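Side-chain contacts in transcriptional protein SWT1 (Saccharomyces cerevisiae, PDB 4PQZ), which takes part in transcription, probably as an activator, and is an RNA endonuclease, this chain being its C-terminal HEPN-like domain: residues 41-46 with 116-121; 47-52 with 152-157; 105-110 with 129-134. All blocks are in the same frame, centred on the assembly; numbering follows the deposited sequence.

Interaction 1 (41-46 with 116-121); sequences NVFEQV and KSKPTN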
loop_
_atom_site.group_PDB
_atom_site.type_symbol
_atom_site.label_atom_id
_atom_site.label_comp_id
_atom_site.label_asym_id
_atom_site.label_seq_id
_atom_site.Cartn_x
_atom_site.Cartn_y
_atom_site.Cartn_z
ATOM N N ASN A 41 6.962 3.256 12.247
ATOM C CA ASN A 41 5.580 3.707 12.429
ATOM C C ASN A 41 4.814 3.908 11.113
ATOM O O ASN A 41 3.684 3.442 10.964
ATOM C CB ASN A 41 5.559 4.995 13.258
ATOM C CG ASN A 41 4.218 5.259 13.899
ATOM O OD1 ASN A 41 3.312 4.431 13.832
ATOM N ND2 ASN A 41 4.087 6.417 14.540
ATOM N N VAL A 42 5.427 4.611 10.164
ATOM C CA VAL A 42 4.858 4.764 8.825
ATOM C C VAL A 42 4.884 3.440 8.064
ATOM O O VAL A 42 3.865 2.994 7.544
ATOM C CB VAL A 42 5.631 5.818 8.010
ATOM C CG1 VAL A 42 5.135 5.866 6.560
ATOM C CG2 VAL A 42 5.546 7.190 8.696
ATOM N N PHE A 43 6.064 2.825 8.012
ATOM C CA PHE A 43 6.279 1.552 7.316
ATOM C C PHE A 43 5.265 0.484 7.728
ATOM O O PHE A 43 4.608 -0.113 6.872
ATOM C CB PHE A 43 7.720 1.061 7.536
ATOM C CG PHE A 43 8.015 -0.298 6.941
ATOM C CD1 PHE A 43 8.003 -0.489 5.572
ATOM C CD2 PHE A 43 8.329 -1.373 7.758
ATOM C CE1 PHE A 43 8.273 -1.739 5.026
ATOM C CE2 PHE A 43 8.603 -2.630 7.225
ATOM C CZ PHE A 43 8.577 -2.812 5.858
ATOM N N GLU A 44 5.115 0.265 9.034
ATOM C CA GLU A 44 4.208 -0.771 9.519
ATOM C C GLU A 44 2.733 -0.408 9.340
ATOM O O GLU A 44 1.888 -1.293 9.197
ATOM C CB GLU A 44 4.509 -1.142 10.977
ATOM C CG GLU A 44 5.866 -1.828 11.179
ATOM C CD GLU A 44 5.935 -3.252 10.624
ATOM O OE1 GLU A 44 4.900 -3.952 10.638
ATOM O OE2 GLU A 44 7.029 -3.672 10.176
ATOM N N GLN A 45 2.421 0.886 9.334
ATOM C CA GLN A 45 1.043 1.310 9.083
ATOM C C GLN A 45 0.692 1.275 7.596
ATOM O O GLN A 45 -0.388 0.813 7.221
ATOM C CB GLN A 45 0.762 2.690 9.673
ATOM C CG GLN A 45 0.489 2.681 11.180
ATOM C CD GLN A 45 0.424 4.083 11.760
ATOM O OE1 GLN A 45 0.295 5.068 11.029
ATOM N NE2 GLN A 45 0.523 4.180 13.079
ATOM N N VAL A 46 1.603 1.763 6.754
ATOM C CA VAL A 46 1.468 1.624 5.300
ATOM C C VAL A 46 1.238 0.157 4.900
ATOM O O VAL A 46 0.326 -0.140 4.124
ATOM C CB VAL A 46 2.700 2.172 4.555
ATOM C CG1 VAL A 46 2.642 1.800 3.080
ATOM C CG2 VAL A 46 2.793 3.684 4.736
ATOM N N LYS A 116 9.845 -1.514 -0.999
ATOM C CA LYS A 116 9.521 -2.832 -0.420
ATOM C C LYS A 116 9.971 -3.027 1.023
ATOM O O LYS A 116 9.674 -4.062 1.626
ATOM C CB LYS A 116 10.129 -3.963 -1.255
ATOM C CG LYS A 116 9.519 -4.121 -2.615
ATOM C CD LYS A 116 9.915 -5.446 -3.274
ATOM C CE LYS A 116 11.414 -5.570 -3.484
ATOM N NZ LYS A 116 11.728 -6.269 -4.770
ATOM N N SER A 117 10.694 -2.055 1.573
ATOM C CA SER A 117 11.315 -2.242 2.883
ATOM C C SER A 117 11.323 -0.977 3.732
ATOM O O SER A 117 10.943 0.104 3.266
ATOM C CB SER A 117 12.739 -2.815 2.741
ATOM O OG SER A 117 13.507 -2.117 1.771
ATOM N N LYS A 118 11.748 -1.128 4.985
ATOM C CA LYS A 118 11.769 -0.024 5.940
ATOM C C LYS A 118 12.811 1.014 5.554
ATOM O O LYS A 118 13.988 0.684 5.394
ATOM C CB LYS A 118 12.047 -0.527 7.355
ATOM C CG LYS A 118 11.709 0.503 8.430
ATOM C CD LYS A 118 12.141 0.052 9.824
ATOM C CE LYS A 118 13.440 0.735 10.239
ATOM N NZ LYS A 118 13.441 1.078 11.695
ATOM N N PRO A 119 12.375 2.275 5.387
ATOM C CA PRO A 119 13.276 3.377 5.036
ATOM C C PRO A 119 14.397 3.594 6.062
ATOM O O PRO A 119 14.137 3.656 7.268
ATOM C CB PRO A 119 12.335 4.582 5.001
ATOM C CG PRO A 119 11.016 4.012 4.651
ATOM C CD PRO A 119 10.964 2.706 5.378
ATOM N N THR A 120 15.630 3.705 5.570
ATOM C CA THR A 120 16.793 3.921 6.428
ATOM C C THR A 120 17.283 5.370 6.411
ATOM O O THR A 120 18.163 5.738 7.187
ATOM C CB THR A 120 17.965 2.979 6.066
ATOM O OG1 THR A 120 18.375 3.207 4.709
ATOM C CG2 THR A 120 17.548 1.528 6.235
ATOM N N ASN A 121 16.712 6.188 5.530
ATOM C CA ASN A 121 17.015 7.624 5.505
ATOM C C ASN A 121 15.790 8.474 5.167
ATOM O O ASN A 121 14.743 7.936 4.797
ATOM C CB ASN A 121 18.179 7.935 4.555
ATOM C CG ASN A 121 17.919 7.481 3.128
ATOM O OD1 ASN A 121 17.081 8.042 2.433
ATOM N ND2 ASN A 121 18.663 6.474 2.681
#

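Interaction 2 (47-52 with 152-157); sequences KETIFF and EKQIHE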
loop_
_atom_site.group_PDB
_atom_site.type_symbol
_atom_site.label_atom_id
_atom_site.label_comp_id
_atom_site.label_asym_id
_atom_site.label_seq_id
_atom_site.Cartn_x
_atom_site.Cartn_y
_atom_site.Cartn_z
ATOM N N LYS A 47 2.062 -0.736 5.454
ATOM C CA LYS A 47 1.904 -2.191 5.294
ATOM C C LYS A 47 0.498 -2.686 5.640
ATOM O O LYS A 47 -0.136 -3.374 4.836
ATOM C CB LYS A 47 2.927 -2.955 6.147
ATOM C CG LYS A 47 4.234 -3.297 5.443
ATOM C CD LYS A 47 5.246 -3.935 6.412
ATOM C CE LYS A 47 4.850 -5.351 6.825
ATOM N NZ LYS A 47 5.666 -5.855 7.975
ATOM N N GLU A 48 0.019 -2.337 6.832
ATOM C CA GLU A 48 -1.314 -2.750 7.279
ATOM C C GLU A 48 -2.413 -2.240 6.353
ATOM O O GLU A 48 -3.415 -2.914 6.128
ATOM C CB GLU A 48 -1.583 -2.262 8.698
ATOM C CG GLU A 48 -0.883 -3.058 9.780
ATOM C CD GLU A 48 -1.163 -2.499 11.162
ATOM O OE1 GLU A 48 -1.782 -1.411 11.255
ATOM O OE2 GLU A 48 -0.765 -3.145 12.154
ATOM N N THR A 49 -2.207 -1.047 5.812
ATOM C CA THR A 49 -3.199 -0.401 4.961
ATOM C C THR A 49 -3.216 -1.003 3.553
ATOM O O THR A 49 -4.266 -1.106 2.918
ATOM C CB THR A 49 -2.955 1.146 4.910
ATOM O OG1 THR A 49 -2.827 1.641 6.244
ATOM C CG2 THR A 49 -4.091 1.871 4.227
ATOM N N ILE A 50 -2.048 -1.401 3.067
ATOM C CA ILE A 50 -1.961 -2.085 1.787
ATOM C C ILE A 50 -2.648 -3.442 1.902
ATOM O O ILE A 50 -3.395 -3.856 1.018
ATOM C CB ILE A 50 -0.500 -2.296 1.350
ATOM C CG1 ILE A 50 0.202 -0.953 1.116
ATOM C CG2 ILE A 50 -0.447 -3.128 0.076
ATOM C CD1 ILE A 50 1.726 -1.072 1.043
ATOM N N PHE A 51 -2.398 -4.121 3.016
ATOM C CA PHE A 51 -2.934 -5.460 3.238
ATOM C C PHE A 51 -4.451 -5.408 3.345
ATOM O O PHE A 51 -5.141 -6.184 2.688
ATOM C CB PHE A 51 -2.324 -6.108 4.490
ATOM C CG PHE A 51 -0.843 -6.359 4.382
ATOM C CD1 PHE A 51 -0.201 -6.281 3.152
ATOM C CD2 PHE A 51 -0.096 -6.675 5.507
ATOM C CE1 PHE A 51 1.157 -6.507 3.046
ATOM C CE2 PHE A 51 1.267 -6.908 5.408
ATOM C CZ PHE A 51 1.894 -6.822 4.174
ATOM N N PHE A 52 -4.959 -4.478 4.155
ATOM C CA PHE A 52 -6.399 -4.237 4.265
ATOM C C PHE A 52 -7.033 -4.038 2.896
ATOM O O PHE A 52 -8.058 -4.660 2.592
ATOM C CB PHE A 52 -6.704 -3.009 5.149
ATOM C CG PHE A 52 -8.148 -2.541 5.065
ATOM C CD1 PHE A 52 -9.155 -3.200 5.773
ATOM C CD2 PHE A 52 -8.498 -1.453 4.272
ATOM C CE1 PHE A 52 -10.490 -2.777 5.695
ATOM C CE2 PHE A 52 -9.825 -1.019 4.190
ATOM C CZ PHE A 52 -10.822 -1.685 4.899
ATOM N N GLU A 152 -7.377 9.280 4.396
ATOM C CA GLU A 152 -6.912 10.677 4.460
ATOM C C GLU A 152 -6.352 11.040 5.840
ATOM O O GLU A 152 -5.282 11.637 5.958
ATOM C CB GLU A 152 -8.048 11.647 4.093
ATOM C CG GLU A 152 -8.416 11.669 2.614
ATOM C CD GLU A 152 -7.213 11.911 1.729
ATOM O OE1 GLU A 152 -6.717 13.059 1.688
ATOM O OE2 GLU A 152 -6.755 10.952 1.078
ATOM N N LYS A 153 -7.091 10.666 6.875
ATOM C CA LYS A 153 -6.664 10.883 8.246
ATOM C C LYS A 153 -5.323 10.210 8.536
ATOM O O LYS A 153 -4.468 10.767 9.219
ATOM C CB LYS A 153 -7.738 10.382 9.215
ATOM C CG LYS A 153 -7.303 10.351 10.663
ATOM C CD LYS A 153 -8.285 9.570 11.523
ATOM C CE LYS A 153 -7.611 9.044 12.790
ATOM N NZ LYS A 153 -6.941 10.110 13.597
ATOM N N GLN A 154 -5.137 9.010 8.009
ATOM C CA GLN A 154 -3.919 8.254 8.265
ATOM C C GLN A 154 -2.722 8.829 7.494
ATOM O O GLN A 154 -1.601 8.882 8.009
ATOM C CB GLN A 154 -4.138 6.785 7.917
ATOM C CG GLN A 154 -3.582 5.811 8.934
ATOM C CD GLN A 154 -3.943 4.382 8.597
ATOM O OE1 GLN A 154 -4.935 4.127 7.909
ATOM N NE2 GLN A 154 -3.134 3.438 9.070
ATOM N N ILE A 155 -2.988 9.266 6.264
ATOM C CA ILE A 155 -2.020 9.937 5.388
ATOM C C ILE A 155 -1.524 11.256 6.000
ATOM O O ILE A 155 -0.335 11.575 5.930
ATOM C CB ILE A 155 -2.640 10.197 3.970
ATOM C CG1 ILE A 155 -2.787 8.885 3.180
ATOM C CG2 ILE A 155 -1.839 11.230 3.187
ATOM C CD1 ILE A 155 -3.409 9.048 1.772
ATOM N N HIS A 156 -2.438 12.008 6.605
ATOM C CA HIS A 156 -2.098 13.280 7.250
ATOM C C HIS A 156 -1.121 13.041 8.401
ATOM O O HIS A 156 -0.083 13.699 8.491
ATOM C CB HIS A 156 -3.354 14.007 7.751
ATOM C CG HIS A 156 -3.062 15.267 8.518
ATOM N ND1 HIS A 156 -2.947 16.505 7.915
ATOM C CD2 HIS A 156 -2.856 15.478 9.843
ATOM C CE1 HIS A 156 -2.687 17.417 8.830
ATOM N NE2 HIS A 156 -2.622 16.822 10.010
ATOM N N GLU A 157 -1.444 12.078 9.260
ATOM C CA GLU A 157 -0.539 11.690 10.340
ATOM C C GLU A 157 0.843 11.242 9.840
ATOM O O GLU A 157 1.859 11.524 10.479
ATOM C CB GLU A 157 -1.163 10.587 11.197
ATOM C CG GLU A 157 -2.525 10.918 11.754
ATOM C CD GLU A 157 -3.014 9.851 12.708
ATOM O OE1 GLU A 157 -2.179 9.323 13.474
ATOM O OE2 GLU A 157 -4.224 9.532 12.685
#

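Interaction 3 (105-110 with 129-134); sequences KNEWKS and EQFWET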
loop_
_atom_site.group_PDB
_atom_site.type_symbol
_atom_site.label_atom_id
_atom_site.label_comp_id
_atom_site.label_asym_id
_atom_site.label_seq_id
_atom_site.Cartn_x
_atom_site.Cartn_y
_atom_site.Cartn_z
ATOM N N LYS A 105 0.698 -2.727 -15.443
ATOM C CA LYS A 105 0.898 -4.059 -14.868
ATOM C C LYS A 105 2.340 -4.325 -14.445
ATOM O O LYS A 105 2.600 -4.676 -13.297
ATOM C CB LYS A 105 0.424 -5.134 -15.861
ATOM C CG LYS A 105 0.787 -6.584 -15.475
ATOM C CD LYS A 105 -0.000 -7.619 -16.289
ATOM C CE LYS A 105 0.518 -9.045 -16.087
ATOM N NZ LYS A 105 0.386 -9.533 -14.685
ATOM N N ASN A 106 3.274 -4.128 -15.374
ATOM C CA ASN A 106 4.699 -4.387 -15.137
ATOM C C ASN A 106 5.351 -3.705 -13.909
ATOM O O ASN A 106 6.361 -4.183 -13.389
ATOM C CB ASN A 106 5.490 -4.097 -16.416
ATOM C CG ASN A 106 6.956 -4.456 -16.288
ATOM O OD1 ASN A 106 7.331 -5.627 -16.374
ATOM N ND2 ASN A 106 7.797 -3.447 -16.081
ATOM N N GLU A 107 4.766 -2.606 -13.437
ATOM C CA GLU A 107 5.249 -1.913 -12.236
ATOM C C GLU A 107 5.254 -2.828 -10.983
ATOM O O GLU A 107 6.043 -2.621 -10.043
ATOM C CB GLU A 107 4.390 -0.658 -11.985
ATOM C CG GLU A 107 5.159 0.608 -11.536
ATOM C CD GLU A 107 5.442 0.615 -10.045
ATOM O OE1 GLU A 107 4.745 -0.126 -9.320
ATOM O OE2 GLU A 107 6.355 1.345 -9.597
ATOM N N TRP A 108 4.369 -3.831 -10.974
ATOM C CA TRP A 108 4.196 -4.700 -9.802
ATOM C C TRP A 108 4.938 -6.026 -9.898
ATOM O O TRP A 108 4.910 -6.830 -8.971
ATOM C CB TRP A 108 2.717 -4.949 -9.552
ATOM C CG TRP A 108 1.967 -3.663 -9.463
ATOM C CD1 TRP A 108 1.157 -3.121 -10.414
ATOM C CD2 TRP A 108 2.011 -2.724 -8.386
ATOM N NE1 TRP A 108 0.658 -1.930 -9.984
ATOM C CE2 TRP A 108 1.170 -1.653 -8.745
ATOM C CE3 TRP A 108 2.654 -2.696 -7.139
ATOM C CZ2 TRP A 108 0.965 -0.553 -7.907
ATOM C CZ3 TRP A 108 2.440 -1.595 -6.299
ATOM C CH2 TRP A 108 1.617 -0.541 -6.696
ATOM N N LYS A 109 5.615 -6.239 -11.015
ATOM C CA LYS A 109 6.391 -7.453 -11.221
ATOM C C LYS A 109 7.540 -7.547 -10.214
ATOM O O LYS A 109 7.785 -8.601 -9.621
ATOM C CB LYS A 109 6.909 -7.483 -12.660
ATOM C CG LYS A 109 7.364 -8.848 -13.170
ATOM C CD LYS A 109 7.308 -8.886 -14.698
ATOM C CE LYS A 109 8.437 -9.715 -15.280
ATOM N NZ LYS A 109 8.675 -10.938 -14.476
ATOM N N SER A 110 8.244 -6.437 -10.029
ATOM C CA SER A 110 9.346 -6.365 -9.065
ATOM C C SER A 110 9.549 -4.909 -8.668
ATOM O O SER A 110 10.140 -4.120 -9.410
ATOM C CB SER A 110 10.648 -6.944 -9.647
ATOM O OG SER A 110 11.636 -7.134 -8.634
ATOM N N GLU A 129 6.740 6.867 1.454
ATOM C CA GLU A 129 5.437 7.410 1.807
ATOM C C GLU A 129 4.720 8.042 0.621
ATOM O O GLU A 129 3.525 7.811 0.450
ATOM C CB GLU A 129 5.548 8.402 2.970
ATOM C CG GLU A 129 4.208 8.827 3.575
ATOM C CD GLU A 129 3.496 9.923 2.775
ATOM O OE1 GLU A 129 2.251 10.013 2.868
ATOM O OE2 GLU A 129 4.176 10.693 2.056
ATOM N N GLN A 130 5.424 8.832 -0.194
ATOM C CA GLN A 130 4.782 9.448 -1.365
ATOM C C GLN A 130 4.252 8.428 -2.374
ATOM O O GLN A 130 3.196 8.630 -2.967
ATOM C CB GLN A 130 5.692 10.462 -2.082
ATOM C CG GLN A 130 5.915 11.792 -1.300
ATOM C CD GLN A 130 4.680 12.693 -1.229
ATOM O OE1 GLN A 130 4.427 13.487 -2.139
ATOM N NE2 GLN A 130 3.922 12.597 -0.129
ATOM N N PHE A 131 4.982 7.341 -2.589
ATOM C CA PHE A 131 4.560 6.374 -3.605
ATOM C C PHE A 131 3.275 5.703 -3.137
ATOM O O PHE A 131 2.280 5.624 -3.876
ATOM C CB PHE A 131 5.652 5.331 -3.863
ATOM C CG PHE A 131 5.206 4.182 -4.726
ATOM C CD1 PHE A 131 5.202 4.296 -6.112
ATOM C CD2 PHE A 131 4.802 2.981 -4.154
ATOM C CE1 PHE A 131 4.791 3.243 -6.905
ATOM C CE2 PHE A 131 4.396 1.918 -4.941
ATOM C CZ PHE A 131 4.386 2.053 -6.312
ATOM N N TRP A 132 3.306 5.261 -1.884
ATOM C CA TRP A 132 2.215 4.478 -1.311
ATOM C C TRP A 132 0.957 5.284 -0.997
ATOM O O TRP A 132 -0.136 4.737 -0.997
ATOM C CB TRP A 132 2.705 3.714 -0.081
ATOM C CG TRP A 132 3.527 2.543 -0.491
ATOM C CD1 TRP A 132 4.871 2.358 -0.294
ATOM C CD2 TRP A 132 3.070 1.409 -1.230
ATOM N NE1 TRP A 132 5.270 1.159 -0.847
ATOM C CE2 TRP A 132 4.182 0.560 -1.424
ATOM C CE3 TRP A 132 1.824 1.027 -1.738
ATOM C CZ2 TRP A 132 4.076 -0.653 -2.102
ATOM C CZ3 TRP A 132 1.726 -0.179 -2.410
ATOM C CH2 TRP A 132 2.848 -1.004 -2.588
ATOM N N GLU A 133 1.135 6.580 -0.736
ATOM C CA GLU A 133 0.033 7.525 -0.573
ATOM C C GLU A 133 -0.785 7.585 -1.859
ATOM O O GLU A 133 -2.006 7.394 -1.834
ATOM C CB GLU A 133 0.568 8.921 -0.195
ATOM C CG GLU A 133 -0.393 10.058 -0.496
ATOM C CD GLU A 133 0.102 11.411 0.000
ATOM O OE1 GLU A 133 1.068 11.453 0.786
ATOM O OE2 GLU A 133 -0.480 12.440 -0.400
ATOM N N THR A 134 -0.096 7.842 -2.973
ATOM C CA THR A 134 -0.703 7.883 -4.301
ATOM C C THR A 134 -1.401 6.541 -4.606
ATOM O O THR A 134 -2.564 6.529 -4.994
ATOM C CB THR A 134 0.381 8.180 -5.389
ATOM O OG1 THR A 134 1.037 9.415 -5.101
ATOM C CG2 THR A 134 -0.222 8.253 -6.803
#

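Interaction 1 (41-46 with 116-121)
The Phe43 ring of helix 35-62 lies against the backbone of 116-121, the connection between helices 113-116 and 122-139. Lys116 comes first, its carbonyl O at the ring edge and near the ring plane, while its NZ is hydrogen-bonded to Leu111 O. The peptide between Ser117 and Lys118 comes closest: Phe43 CE1 approaches Ser117 C to 3.4 Å, and Lys118 N sits over one face, 3.5 Å above the plane but displaced toward the rim. Lys118 then contributes a CH-pi contact, with CB 4.0 Å from the Phe43 ring centroid and only 17° off the normal. Its CB and CG touch the ring where the chain crosses it at about a right angle, and the bends at chi3 and chi4 carry NZ off the ring. Pro119 adds an apolar contact, its CD 4.2 Å from Phe43 CB; its O accepts a hydrogen bond from Ser39 OG, a second tie to helix 35-62. With CG anti to the backbone N (chi1 176°), Phe43 projects from its helix toward this strip. No hydrogen bond spans the two segments themselves. Phe43 thus packs the loop after helix 113-116 against the long N-terminal helix of the all-helical HEPN-like domain.

Interaction 2 (47-52 with 152-157)
Thr49 and Gln154 make the whole contact between 47-52, on helix 35-62, and 152-157, on helix 145-163. The backbones stay well apart here: the nearest CA atoms, those of Thr49 and Gln154, are 9.3 Å from each other. Both side chains point into the gap and run antiparallel alongside each other. Gln154 is extended beyond CG (chi2 175°), which carries its amide across until NE2 lies 3.4 Å from Thr49 OG1; Gln154 OE1 is slightly farther from Thr49 OG1, at 3.7 Å. The stronger partner of the hydroxyl lies within its own helix. Thr49 places OG1 beside its backbone N (chi1 -50°), where it is hydrogen-bonded to Gln45 O one turn earlier. The tight side belongs to Thr49, which also touches Leu136 of helix 122-139, Leu151 and Trp158 of helix 145-163, and Phe140. The two segments bury just 68 Å² between them, and Thr49, itself buried, is also packed by these neighbours. Away from that core the contact thins quickly. Glu48 OE1 stays 5.5 Å from Gln154 NE2. On the outer side of helix 145-163 the exposed Lys153 forms a salt bridge along its own helix, Lys153 NZ to Glu157 OE2 at 2.9 Å. That ammonium meets the anti side of the carboxylate, 32° out of its plane. A polar Thr49-Gln154 approach flanked by apolar contacts from Leu151, Trp158 and Leu136 is consistent with two neighbouring helices in the bundle of a HEPN-like domain.

Interaction 3 (105-110 with 129-134)
Glu107 and Trp108, on a short 3-10 turn, face Phe131 and Trp132 of helix 122-139 across a wide backbone gap, 12.0 Å between the CA atoms of Glu107 and Phe131, so long side chains must bridge it. Phe131 reaches out with CG anti to its backbone N (chi1 171°), and its far rim meets two different groups. One is the Glu107 carboxylate, brought head-on by a chain bent at chi2, with OE2 3.6 Å from Phe131 CE1 and the carboxylate and ring planes 29° apart. The same carboxylate lies over its neighbour's indole, with Glu107 OE1 3.7 Å above the centre of the Trp108 ring. The other is Trp108 CH2, 3.8 Å from Phe131 CZ; the six-membered ring of Trp108 and the Phe131 ring are inclined at 54°, with centroids 6.0 Å apart, an oblique pairing. In this all-helical HEPN-like domain the turn thereby packs against helix 122-139, and Trp108 also reaches helix 79-88 through Ile86 and Tyr87. Trp132 supplies the inner part of the contact: its CH2 approaches the Trp108 indole at the edge, 3.8 Å from Trp108 CZ3, the two side chains passing side by side with opposed headings. Within helix 122-139, Phe131 CD2 sits over the centre of the Trp132 ring. The buried Trp132 NE1 is satisfied by a hydrogen bond to Leu115 O, which helps fix the rotation of the indole.

From the N terminus, helix 35-62 supplies the first halves of interactions 1 and 2. Before either closes, 105-110 opens interaction 3. Segment 116-121 closes interaction 1 across 69 intervening residues, 129-134 closes interaction 3 across 18, and 152-157 closes interaction 2 across 99. Interaction 1 therefore crosses both others, whereas interaction 3 is nested inside the loop of interaction 2. Helix 122-139 is the common neighbour: Val46 CG1 lies 3.7 Å from Trp132 CB, Ile50 CD1 3.5 Å from Trp132 CE3, and Ile155 CG2 3.7 Å from Glu133 CD. Together the contacts tie the long first helix to the last helix and to the loop between helices 113-116 and 122-139, and the 3-10 turn to helix 122-139.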